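Sensor protein (Vibrio cholerae, PDB 3BY9) probably acts as a membrane-bound histidine kinase of a two-component system, its sensor domain, the part in this structure, binding C4-dicarboxylates such as succinate. Local coordinates at residues R99-W103 with R104-Y108; P135-A139 with A140-G144; F176-Q180 with P181-F185; V148-L152 with S153-Q157. One frame throughout, in Å; residues are numbered along the deposited sequence.

Contact 1 (R99-W103 with R104-Y108); sequences RNFAW and RPYFY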
loop_
_atom_site.group_PDB
_atom_site.type_symbol
_atom_site.label_atom_id
_atom_site.label_comp_id
_atom_site.label_asym_id
_atom_site.label_seq_id
_atom_site.Cartn_x
_atom_site.Cartn_y
_atom_site.Cartn_z
ATOM N N ARG A 99 13.406 -14.001 -7.167
ATOM C CA ARG A 99 12.665 -14.135 -5.898
ATOM C C ARG A 99 11.260 -14.566 -6.249
ATOM O O ARG A 99 10.710 -14.091 -7.251
ATOM C CB ARG A 99 12.562 -12.774 -5.165
ATOM C CG ARG A 99 13.875 -12.081 -4.934
ATOM C CD ARG A 99 14.808 -12.909 -4.096
ATOM N NE ARG A 99 15.830 -12.074 -3.469
ATOM C CZ ARG A 99 15.709 -11.509 -2.269
ATOM N NH1 ARG A 99 14.607 -11.677 -1.549
ATOM N NH2 ARG A 99 16.707 -10.783 -1.773
ATOM N N ASN A 100 10.663 -15.402 -5.391
ATOM C CA ASN A 100 9.316 -15.905 -5.647
ATOM C C ASN A 100 8.317 -15.182 -4.775
ATOM O O ASN A 100 8.559 -15.028 -3.557
ATOM C CB ASN A 100 9.326 -17.427 -5.416
ATOM C CG ASN A 100 7.982 -18.053 -5.728
ATOM O OD1 ASN A 100 7.032 -17.873 -4.977
ATOM N ND2 ASN A 100 7.908 -18.779 -6.833
ATOM N N PHE A 101 7.201 -14.699 -5.369
ATOM C CA PHE A 101 6.185 -13.949 -4.603
ATOM C C PHE A 101 4.805 -14.624 -4.672
ATOM O O PHE A 101 3.786 -13.947 -4.586
ATOM C CB PHE A 101 6.097 -12.525 -5.142
ATOM C CG PHE A 101 7.399 -11.754 -4.962
ATOM C CD1 PHE A 101 7.893 -11.531 -3.695
ATOM C CD2 PHE A 101 8.139 -11.328 -6.055
ATOM C CE1 PHE A 101 9.157 -10.884 -3.493
ATOM C CE2 PHE A 101 9.397 -10.666 -5.877
ATOM C CZ PHE A 101 9.899 -10.460 -4.580
ATOM N N ALA A 102 4.800 -15.949 -4.844
ATOM C CA ALA A 102 3.489 -16.644 -4.943
ATOM C C ALA A 102 2.718 -16.475 -3.659
ATOM O O ALA A 102 1.504 -16.615 -3.653
ATOM C CB ALA A 102 3.692 -18.152 -5.217
ATOM N N TRP A 103 3.432 -16.202 -2.561
ATOM C CA TRP A 103 2.830 -16.003 -1.251
ATOM C C TRP A 103 2.158 -14.624 -1.095
ATOM O O TRP A 103 1.380 -14.386 -0.111
ATOM C CB TRP A 103 3.913 -16.206 -0.162
ATOM C CG TRP A 103 5.107 -15.301 -0.312
ATOM C CD1 TRP A 103 6.241 -15.533 -1.093
ATOM C CD2 TRP A 103 5.291 -13.999 0.288
ATOM N NE1 TRP A 103 7.087 -14.418 -1.007
ATOM C CE2 TRP A 103 6.534 -13.486 -0.173
ATOM C CE3 TRP A 103 4.528 -13.220 1.170
ATOM C CZ2 TRP A 103 7.022 -12.227 0.222
ATOM C CZ3 TRP A 103 5.024 -11.956 1.565
ATOM C CH2 TRP A 103 6.251 -11.485 1.087
ATOM N N ARG A 104 2.391 -13.721 -2.046
ATOM C CA ARG A 104 1.770 -12.398 -1.948
ATOM C C ARG A 104 0.377 -12.388 -2.540
ATOM O O ARG A 104 0.153 -12.912 -3.629
ATOM C CB ARG A 104 2.563 -11.347 -2.713
ATOM C CG ARG A 104 3.741 -10.817 -1.980
ATOM C CD ARG A 104 3.329 -9.904 -0.786
ATOM N NE ARG A 104 4.452 -9.005 -0.437
ATOM C CZ ARG A 104 4.658 -8.488 0.776
ATOM N NH1 ARG A 104 3.831 -8.751 1.781
ATOM N NH2 ARG A 104 5.777 -7.770 1.002
ATOM N N PRO A 105 -0.557 -11.716 -1.883
ATOM C CA PRO A 105 -1.925 -11.686 -2.442
ATOM C C PRO A 105 -2.006 -11.113 -3.847
ATOM O O PRO A 105 -2.812 -11.557 -4.648
ATOM C CB PRO A 105 -2.666 -10.800 -1.449
ATOM C CG PRO A 105 -2.038 -11.217 -0.122
ATOM C CD PRO A 105 -0.535 -11.247 -0.473
ATOM N N TYR A 106 -1.190 -10.099 -4.171
ATOM C CA TYR A 106 -1.331 -9.560 -5.517
ATOM C C TYR A 106 -0.974 -10.592 -6.579
ATOM O O TYR A 106 -1.534 -10.534 -7.687
ATOM C CB TYR A 106 -0.539 -8.241 -5.680
ATOM C CG TYR A 106 0.968 -8.365 -5.479
ATOM C CD1 TYR A 106 1.791 -8.963 -6.462
ATOM C CD2 TYR A 106 1.581 -7.860 -4.326
ATOM C CE1 TYR A 106 3.195 -9.050 -6.292
ATOM C CE2 TYR A 106 2.982 -7.952 -4.154
ATOM C CZ TYR A 106 3.775 -8.551 -5.139
ATOM O OH TYR A 106 5.154 -8.688 -4.956
ATOM N N PHE A 107 -0.104 -11.557 -6.278
ATOM C CA PHE A 107 0.218 -12.529 -7.302
ATOM C C PHE A 107 -0.923 -13.610 -7.270
ATOM O O PHE A 107 -1.445 -14.019 -8.306
ATOM C CB PHE A 107 1.552 -13.234 -6.992
ATOM C CG PHE A 107 1.856 -14.356 -7.961
ATOM C CD1 PHE A 107 2.390 -14.070 -9.218
ATOM C CD2 PHE A 107 1.459 -15.668 -7.669
ATOM C CE1 PHE A 107 2.540 -15.031 -10.192
ATOM C CE2 PHE A 107 1.588 -16.666 -8.633
ATOM C CZ PHE A 107 2.138 -16.342 -9.916
ATOM N N TYR A 108 -1.263 -14.058 -6.069
ATOM C CA TYR A 108 -2.306 -15.099 -5.918
ATOM C C TYR A 108 -3.588 -14.684 -6.619
ATOM O O TYR A 108 -4.230 -15.504 -7.349
ATOM C CB TYR A 108 -2.583 -15.277 -4.404
ATOM C CG TYR A 108 -3.692 -16.254 -4.059
ATOM C CD1 TYR A 108 -3.553 -17.627 -4.296
ATOM C CD2 TYR A 108 -4.839 -15.810 -3.437
ATOM C CE1 TYR A 108 -4.551 -18.537 -3.916
ATOM C CE2 TYR A 108 -5.860 -16.696 -3.040
ATOM C CZ TYR A 108 -5.706 -18.056 -3.284
ATOM O OH TYR A 108 -6.721 -18.928 -2.896
#

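Contact 2 (P135-A139 with A140-G144); sequences PVIYA and AEILG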
loop_
_atom_site.group_PDB
_atom_site.type_symbol
_atom_site.label_atom_id
_atom_site.label_comp_id
_atom_site.label_asym_id
_atom_site.label_seq_id
_atom_site.Cartn_x
_atom_site.Cartn_y
_atom_site.Cartn_z
ATOM N N PRO A 135 -2.899 -9.938 -14.876
ATOM C CA PRO A 135 -2.445 -11.167 -15.540
ATOM C C PRO A 135 -1.905 -10.911 -16.969
ATOM O O PRO A 135 -2.446 -10.053 -17.692
ATOM C CB PRO A 135 -3.737 -12.022 -15.608
ATOM C CG PRO A 135 -4.831 -10.942 -15.759
ATOM C CD PRO A 135 -4.368 -9.898 -14.709
ATOM N N VAL A 136 -0.852 -11.647 -17.358
ATOM C CA VAL A 136 -0.363 -11.554 -18.739
ATOM C C VAL A 136 -1.061 -12.708 -19.456
ATOM O O VAL A 136 -0.876 -13.862 -19.083
ATOM C CB VAL A 136 1.138 -11.747 -18.827
ATOM C CG1 VAL A 136 1.581 -11.740 -20.339
ATOM C CG2 VAL A 136 1.849 -10.577 -18.074
ATOM N N ILE A 137 -1.868 -12.368 -20.465
ATOM C CA ILE A 137 -2.669 -13.365 -21.171
ATOM C C ILE A 137 -2.292 -13.409 -22.667
ATOM O O ILE A 137 -2.244 -12.361 -23.322
ATOM C CB ILE A 137 -4.155 -12.963 -21.037
ATOM C CG1 ILE A 137 -4.577 -13.048 -19.555
ATOM C CG2 ILE A 137 -5.039 -13.936 -21.878
ATOM C CD1 ILE A 137 -6.025 -12.445 -19.276
ATOM N N TYR A 138 -1.998 -14.605 -23.180
ATOM C CA TYR A 138 -1.658 -14.753 -24.595
ATOM C C TYR A 138 -2.250 -16.111 -25.055
ATOM O O TYR A 138 -2.110 -17.118 -24.382
ATOM C CB TYR A 138 -0.128 -14.766 -24.785
ATOM C CG TYR A 138 0.249 -14.857 -26.235
ATOM C CD1 TYR A 138 0.047 -13.770 -27.095
ATOM C CD2 TYR A 138 0.713 -16.052 -26.772
ATOM C CE1 TYR A 138 0.300 -13.890 -28.476
ATOM C CE2 TYR A 138 0.964 -16.176 -28.131
ATOM C CZ TYR A 138 0.758 -15.103 -28.962
ATOM O OH TYR A 138 1.028 -15.242 -30.306
ATOM N N ALA A 139 -2.873 -16.104 -26.228
ATOM C CA ALA A 139 -3.496 -17.312 -26.784
ATOM C C ALA A 139 -4.469 -17.923 -25.760
ATOM O O ALA A 139 -4.517 -19.147 -25.574
ATOM C CB ALA A 139 -2.447 -18.320 -27.206
ATOM N N ALA A 140 -5.203 -17.026 -25.115
ATOM C CA ALA A 140 -6.239 -17.336 -24.110
ATOM C C ALA A 140 -5.731 -18.005 -22.849
ATOM O O ALA A 140 -6.528 -18.574 -22.085
ATOM C CB ALA A 140 -7.352 -18.219 -24.733
ATOM N N GLU A 141 -4.431 -17.926 -22.613
ATOM C CA GLU A 141 -3.863 -18.578 -21.446
ATOM C C GLU A 141 -3.198 -17.554 -20.530
ATOM O O GLU A 141 -2.548 -16.638 -21.021
ATOM C CB GLU A 141 -2.780 -19.559 -21.875
ATOM C CG GLU A 141 -3.267 -20.668 -22.792
ATOM C CD GLU A 141 -3.110 -22.031 -22.150
ATOM O OE1 GLU A 141 -3.666 -22.225 -21.047
ATOM O OE2 GLU A 141 -2.430 -22.905 -22.741
ATOM N N ILE A 142 -3.294 -17.773 -19.222
ATOM C CA ILE A 142 -2.594 -16.856 -18.301
ATOM C C ILE A 142 -1.168 -17.397 -18.204
ATOM O O ILE A 142 -0.949 -18.524 -17.745
ATOM C CB ILE A 142 -3.275 -16.844 -16.907
ATOM C CG1 ILE A 142 -4.682 -16.225 -17.036
ATOM C CG2 ILE A 142 -2.415 -15.987 -15.921
ATOM C CD1 ILE A 142 -5.563 -16.370 -15.774
ATOM N N LEU A 143 -0.177 -16.572 -18.568
ATOM C CA LEU A 143 1.218 -16.981 -18.552
ATOM C C LEU A 143 2.028 -16.396 -17.393
ATOM O O LEU A 143 3.124 -16.863 -17.145
ATOM C CB LEU A 143 1.893 -16.495 -19.848
ATOM C CG LEU A 143 1.332 -16.968 -21.176
ATOM C CD1 LEU A 143 2.232 -16.328 -22.307
ATOM C CD2 LEU A 143 1.417 -18.459 -21.253
ATOM N N GLY A 144 1.483 -15.407 -16.683
ATOM C CA GLY A 144 2.262 -14.795 -15.607
ATOM C C GLY A 144 1.534 -13.545 -15.121
ATOM O O GLY A 144 0.371 -13.322 -15.435
#

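Contact 3 (F176-Q180 with P181-F185); sequences FMSSQ and PAWLF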
loop_
_atom_site.group_PDB
_atom_site.type_symbol
_atom_site.label_atom_id
_atom_site.label_comp_id
_atom_site.label_asym_id
_atom_site.label_seq_id
_atom_site.Cartn_x
_atom_site.Cartn_y
_atom_site.Cartn_z
ATOM N N PHE A 176 -0.581 2.217 8.303
ATOM C CA PHE A 176 0.281 1.923 7.158
ATOM C C PHE A 176 0.885 3.201 6.566
ATOM O O PHE A 176 1.965 3.136 5.991
ATOM C CB PHE A 176 -0.514 1.180 6.083
ATOM C CG PHE A 176 0.298 0.837 4.903
ATOM C CD1 PHE A 176 1.366 -0.035 5.027
ATOM C CD2 PHE A 176 0.050 1.438 3.690
ATOM C CE1 PHE A 176 2.209 -0.316 3.936
ATOM C CE2 PHE A 176 0.879 1.175 2.582
ATOM C CZ PHE A 176 1.959 0.296 2.715
HETATM N N MSE A 177 0.177 4.345 6.670
HETATM C CA MSE A 177 0.713 5.655 6.221
HETATM C C MSE A 177 0.378 6.628 7.331
HETATM O O MSE A 177 -0.608 6.460 8.014
HETATM C CB MSE A 177 0.059 6.135 4.910
HETATM C CG MSE A 177 0.554 5.311 3.758
HETATM SE SE MSE A 177 -0.113 5.984 2.065
HETATM C CE MSE A 177 -1.893 5.536 2.199
ATOM N N SER A 178 1.190 7.669 7.494
ATOM C CA SER A 178 0.854 8.629 8.550
ATOM C C SER A 178 1.700 9.893 8.373
ATOM O O SER A 178 2.775 9.830 7.788
ATOM C CB SER A 178 1.233 8.036 9.884
ATOM O OG SER A 178 0.925 8.978 10.927
ATOM N N SER A 179 1.194 11.026 8.864
ATOM C CA SER A 179 2.019 12.228 8.878
ATOM C C SER A 179 2.936 12.189 10.118
ATOM O O SER A 179 3.795 13.068 10.279
ATOM C CB SER A 179 1.138 13.492 8.857
ATOM O OG SER A 179 0.234 13.576 9.982
ATOM N N GLN A 180 2.773 11.204 11.011
ATOM C CA GLN A 180 3.669 11.041 12.186
ATOM C C GLN A 180 4.301 9.656 11.941
ATOM O O GLN A 180 3.738 8.611 12.231
ATOM C CB GLN A 180 2.883 11.132 13.512
ATOM C CG GLN A 180 3.601 10.583 14.756
ATOM C CD GLN A 180 5.060 11.041 14.918
ATOM O OE1 GLN A 180 5.951 10.592 14.203
ATOM N NE2 GLN A 180 5.302 11.917 15.883
ATOM N N PRO A 181 5.510 9.636 11.389
ATOM C CA PRO A 181 6.179 8.357 11.088
ATOM C C PRO A 181 6.416 7.396 12.229
ATOM O O PRO A 181 6.561 6.182 12.019
ATOM C CB PRO A 181 7.499 8.792 10.413
ATOM C CG PRO A 181 7.150 10.139 9.834
ATOM C CD PRO A 181 6.290 10.790 10.903
ATOM N N ALA A 182 6.453 7.926 13.449
ATOM C CA ALA A 182 6.669 7.069 14.604
ATOM C C ALA A 182 5.497 6.111 14.806
ATOM O O ALA A 182 5.638 5.092 15.479
ATOM C CB ALA A 182 6.830 7.930 15.852
ATOM N N TRP A 183 4.333 6.454 14.250
ATOM C CA TRP A 183 3.136 5.599 14.437
ATOM C C TRP A 183 3.061 4.491 13.365
ATOM O O TRP A 183 2.200 3.584 13.463
ATOM C CB TRP A 183 1.844 6.452 14.394
ATOM C CG TRP A 183 1.737 7.555 15.456
ATOM C CD1 TRP A 183 2.445 7.634 16.635
ATOM C CD2 TRP A 183 0.864 8.686 15.439
ATOM N NE1 TRP A 183 2.049 8.746 17.350
ATOM C CE2 TRP A 183 1.085 9.412 16.640
ATOM C CE3 TRP A 183 -0.084 9.173 14.523
ATOM C CZ2 TRP A 183 0.389 10.588 16.937
ATOM C CZ3 TRP A 183 -0.758 10.336 14.813
ATOM C CH2 TRP A 183 -0.516 11.040 16.018
ATOM N N LEU A 184 3.935 4.531 12.364
ATOM C CA LEU A 184 3.904 3.475 11.311
ATOM C C LEU A 184 4.063 2.087 11.901
ATOM O O LEU A 184 4.894 1.878 12.771
ATOM C CB LEU A 184 5.014 3.683 10.260
ATOM C CG LEU A 184 4.807 4.937 9.381
ATOM C CD1 LEU A 184 6.026 5.066 8.441
ATOM C CD2 LEU A 184 3.517 4.874 8.557
ATOM N N PHE A 185 3.274 1.132 11.405
ATOM C CA PHE A 185 3.313 -0.251 11.838
ATOM C C PHE A 185 2.883 -0.467 13.307
ATOM O O PHE A 185 3.221 -1.490 13.887
ATOM C CB PHE A 185 4.685 -0.891 11.572
ATOM C CG PHE A 185 5.166 -0.732 10.143
ATOM C CD1 PHE A 185 4.422 -1.235 9.083
ATOM C CD2 PHE A 185 6.341 -0.044 9.868
ATOM C CE1 PHE A 185 4.841 -1.045 7.740
ATOM C CE2 PHE A 185 6.772 0.155 8.541
ATOM C CZ PHE A 185 6.010 -0.349 7.479
#

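Contact 4 (V148-L152 with S153-Q157); sequences VKMDL and SAIEQ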
loop_
_atom_site.group_PDB
_atom_site.type_symbol
_atom_site.label_atom_id
_atom_site.label_comp_id
_atom_site.label_asym_id
_atom_site.label_seq_id
_atom_site.Cartn_x
_atom_site.Cartn_y
_atom_site.Cartn_z
ATOM N N VAL A 148 3.305 -3.376 -10.822
ATOM C CA VAL A 148 3.944 -2.055 -10.699
ATOM C C VAL A 148 3.836 -1.721 -9.190
ATOM O O VAL A 148 2.753 -1.818 -8.627
ATOM C CB VAL A 148 3.142 -1.015 -11.497
ATOM C CG1 VAL A 148 3.582 0.434 -11.107
ATOM C CG2 VAL A 148 3.463 -1.182 -13.000
ATOM N N LYS A 149 4.948 -1.323 -8.568
ATOM C CA LYS A 149 4.959 -0.928 -7.156
ATOM C C LYS A 149 5.252 0.561 -7.104
ATOM O O LYS A 149 6.227 1.025 -7.681
ATOM C CB LYS A 149 6.050 -1.692 -6.405
ATOM C CG LYS A 149 6.184 -1.276 -4.943
ATOM C CD LYS A 149 7.430 -1.960 -4.323
ATOM C CE LYS A 149 7.554 -1.541 -2.822
ATOM N NZ LYS A 149 8.824 -2.163 -2.268
HETATM N N MSE A 150 4.382 1.267 -6.387
HETATM C CA MSE A 150 4.469 2.731 -6.239
HETATM C C MSE A 150 4.947 3.073 -4.840
HETATM O O MSE A 150 4.449 2.521 -3.863
HETATM C CB MSE A 150 3.059 3.379 -6.455
HETATM C CG MSE A 150 3.135 4.892 -6.518
HETATM SE SE MSE A 150 1.303 5.604 -6.205
HETATM C CE MSE A 150 1.216 5.224 -4.278
ATOM N N ASP A 151 5.904 4.002 -4.752
ATOM C CA ASP A 151 6.431 4.482 -3.470
ATOM C C ASP A 151 5.297 5.338 -2.910
ATOM O O ASP A 151 4.535 5.937 -3.675
ATOM C CB ASP A 151 7.666 5.348 -3.770
ATOM C CG ASP A 151 8.299 5.936 -2.535
ATOM O OD1 ASP A 151 8.945 5.174 -1.773
ATOM O OD2 ASP A 151 8.153 7.169 -2.336
ATOM N N LEU A 152 5.229 5.427 -1.589
ATOM C CA LEU A 152 4.157 6.194 -0.920
ATOM C C LEU A 152 4.468 7.647 -0.616
ATOM O O LEU A 152 3.610 8.365 -0.094
ATOM C CB LEU A 152 3.831 5.541 0.389
ATOM C CG LEU A 152 3.495 4.068 0.216
ATOM C CD1 LEU A 152 3.174 3.485 1.564
ATOM C CD2 LEU A 152 2.308 3.908 -0.720
ATOM N N SER A 153 5.678 8.099 -0.898
ATOM C CA SER A 153 6.034 9.492 -0.564
ATOM C C SER A 153 5.151 10.571 -1.133
ATOM O O SER A 153 4.805 11.511 -0.421
ATOM C CB SER A 153 7.481 9.795 -0.984
ATOM O OG SER A 153 8.354 8.911 -0.305
ATOM N N ALA A 154 4.779 10.478 -2.408
ATOM C CA ALA A 154 3.967 11.558 -2.954
ATOM C C ALA A 154 2.607 11.635 -2.231
ATOM O O ALA A 154 2.038 12.723 -2.094
ATOM C CB ALA A 154 3.786 11.388 -4.488
ATOM N N ILE A 155 2.083 10.494 -1.775
ATOM C CA ILE A 155 0.812 10.536 -1.035
ATOM C C ILE A 155 1.066 11.190 0.331
ATOM O O ILE A 155 0.429 12.176 0.676
ATOM C CB ILE A 155 0.211 9.124 -0.806
ATOM C CG1 ILE A 155 -0.349 8.572 -2.129
ATOM C CG2 ILE A 155 -0.935 9.173 0.240
ATOM C CD1 ILE A 155 -1.049 7.186 -1.957
ATOM N N GLU A 156 1.989 10.640 1.119
ATOM C CA GLU A 156 2.233 11.217 2.438
ATOM C C GLU A 156 2.641 12.673 2.389
ATOM O O GLU A 156 2.286 13.447 3.279
ATOM C CB GLU A 156 3.271 10.392 3.202
ATOM C CG GLU A 156 2.723 9.030 3.625
ATOM C CD GLU A 156 3.682 8.195 4.473
ATOM O OE1 GLU A 156 4.921 8.230 4.238
ATOM O OE2 GLU A 156 3.216 7.467 5.368
ATOM N N GLN A 157 3.375 13.065 1.347
ATOM C CA GLN A 157 3.816 14.454 1.219
ATOM C C GLN A 157 2.680 15.424 0.905
ATOM O O GLN A 157 2.835 16.648 1.048
ATOM C CB GLN A 157 4.919 14.544 0.152
ATOM C CG GLN A 157 6.364 14.418 0.696
ATOM C CD GLN A 157 6.630 13.194 1.597
ATOM O OE1 GLN A 157 6.012 13.029 2.653
ATOM N NE2 GLN A 157 7.581 12.351 1.187
HETATM O O HOH W 1 2.914 8.161 -3.419
HETATM O O HOH W 2 6.532 8.674 -4.008
#

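Contact 1 (R99-W103 with R104-Y108)
F101, A102 and W103 pack against R104, Y106 and F107 in a local contact where the loop after strand 84-87 turns into helix 105-110. A type I turn from F101 to R104 makes the bend, closed by R104 N donating to F101 O at 2.9 Å. Just before it, N100 OD1 takes the backbone N of A102 in an Asx turn. R104 is the N-cap, and its carbonyl oxygen receives both F107 N and Y108 N. With chi1 at 57°, CG of W103 sits between its own backbone N and carbonyl carbon, which brings the indole alongside the R104 chain. R104 CG stands over the six-membered ring, 3.9 Å from its centroid, in a CH-pi contact. Farther out one face of the guanidinium lies over W103 CH2, which is 3.4 Å from R104 CZ, the two planes inclined by 40°. Y106 approaches F101 from another side: its OH lies over a face of the phenyl ring, 3.8 Å from F101 CG, while R104 CB covers part of the tyrosine ring. F107 is applied to the turn backbone, its CD2 3.5 Å from A102 CA and its CB close to F101 O. The polar ends point beyond the turn: R104 NH2 bonds L121 O, Y106 OH bonds Y76 OH, and R104 NE and Y106 OH share one oxygen of a bound succinate. A capped helix start thus presents two ligand-binding side chains together, part of the dicarboxylate pocket that also includes S123, T124, S125, Y131 and K149.

Contact 2 (P135-A139 with A140-G144)
Y138 carries its ring away from the hairpin and meets L143 through CB, 3.8 Å from L143 CD1; no ring stacks across the hairpin, and the paired peptides meet through N-H and C=O. Four backbone bonds join the strands: L143 N to V136 O and V136 N to G144 O, both 2.8 Å, and Y138 N to E141 O and E141 N to Y138 O, both 3.0 Å. Strands 135-138 and 141-144 run antiparallel with a marked twist, their directions 130° apart. One face of the sheet carries I137 and I142, a non-hydrogen-bonded pair whose CG1 atoms are 4.1 Å apart; I142 CG2 also touches CB of P135. V136, Y138 and E141 project from the other face, where V136 and Y138 pack on V44 of helix 41-48. L143 leans on L48 of the same helix. L143 and G144 both lie opposite V136, consistent with a beta bulge, and here the regular bonding breaks: G144 N is buried without a partner in the model. At the closed end A139 and A140 both adopt left-handed backbone conformations. They form the corners of a type I' turn from Y138 to E141, and E141 CG folds back to 3.4 Å from A139 O. The arrangement is a tight two-residue beta hairpin, joining two neighbouring central strands of the five-stranded antiparallel sheet of order 2-1-5-4-3 that PAS-like sensor domains share.

Contact 3 (F176-Q180 with P181-F185)
Q180 and W183 fold onto each other at the start of a short 3-10 segment, 181-183, in the loop after strand 175-176. W183 N bonds Q180 O at 3.0 Å, and the side-chain OE1 of Q180 takes A182 N at 2.8 Å, so the glutamine holds the turn from both its backbone and its amide. Its chain is bent at chi2 (47°), which returns OE1 to the turn while CG settles over the centre of the indole's five-membered ring, 3.3 Å from the centroid: a close CH-pi contact. The two side chains cross at about a right angle. Upstream, S178 OG accepts Q180 N at 2.9 Å, forming an ST turn, and lies 3.7 Å from W183 CE3; this hydroxyl also bonds F166 O. F176 and M177, a selenomethionine, both face A168 as a classic beta bulge, where the chain turns a corner. L184 inserts CD2 against this corner, 3.5 Å from F176 O and 3.7 Å from M177 CA. W215 meets the W183 ring edge-to-face, and V167 of strand 165-169 also packs against the indole.

Contact 4 (V148-L152 with S153-Q157)
Extended backbone at 148-150 passes through D151 and L152 into helix 153-157, where L152 O receives E156 N at 3.0 Å in a nearly straight bond (171°). I155 N adds a weak bond to the same oxygen. This is a strand-to-helix junction with a capped helix start: D151, just before the turn, accepts the backbone N of S153 at OD2, 3.0 Å away. With CG anti to the backbone N (chi1 179°), the D151 carboxylate swings forward alongside the first helical residue. There S153 OG donates to the syn lone pair of the same OD2, 2.7 Å away, whereas the S153 N-H arrives from above the carboxylate plane. Two protein donors therefore grip a single oxygen and limit rotation of the carboxylate; its negative charge beside the helix N terminus would probably be favourable. On the buried side M150, a selenomethionine, bends at chi3 to lay CE against I155 CD1, 3.8 Å apart, the two chains crossing at about a right angle. I23 and T26 of helix 5-27 border I155, and T26 also touches M150. L152 packs on R128 and Y130 of the neighbouring strand. The E156 carboxylate makes a salt bridge with R128 and accepts from S178 N. Farther back on the strand K149 NZ bonds the bound succinate. Two waters fill in the first turn: one joins D151 O to I155 N, and the other spans D151 OD2 and A154 N, 2.8 Å and 3.0 Å from its oxygen.

In the fold
The four contacts follow one another along the chain without nesting or crossing, and each lies within one continuous run of ten residues. Contact 1 opens helix 105-110 beside the ligand pocket. Contact 2 then reverses the chain between strands 128-138 and 141-150, with its centre about 17 Å from that of contact 1. Strand 141-150 runs on to contact 4, about 29 Å from contact 2 between centres, and carries K149 past the pocket as it goes. Contact 4 leaves the five-stranded sheet for the second, four-stranded one. Contact 3, beyond strand 165-169, touches contact 4: F176 packs on L152 and M177 on I155, beside the E156-S178 bond.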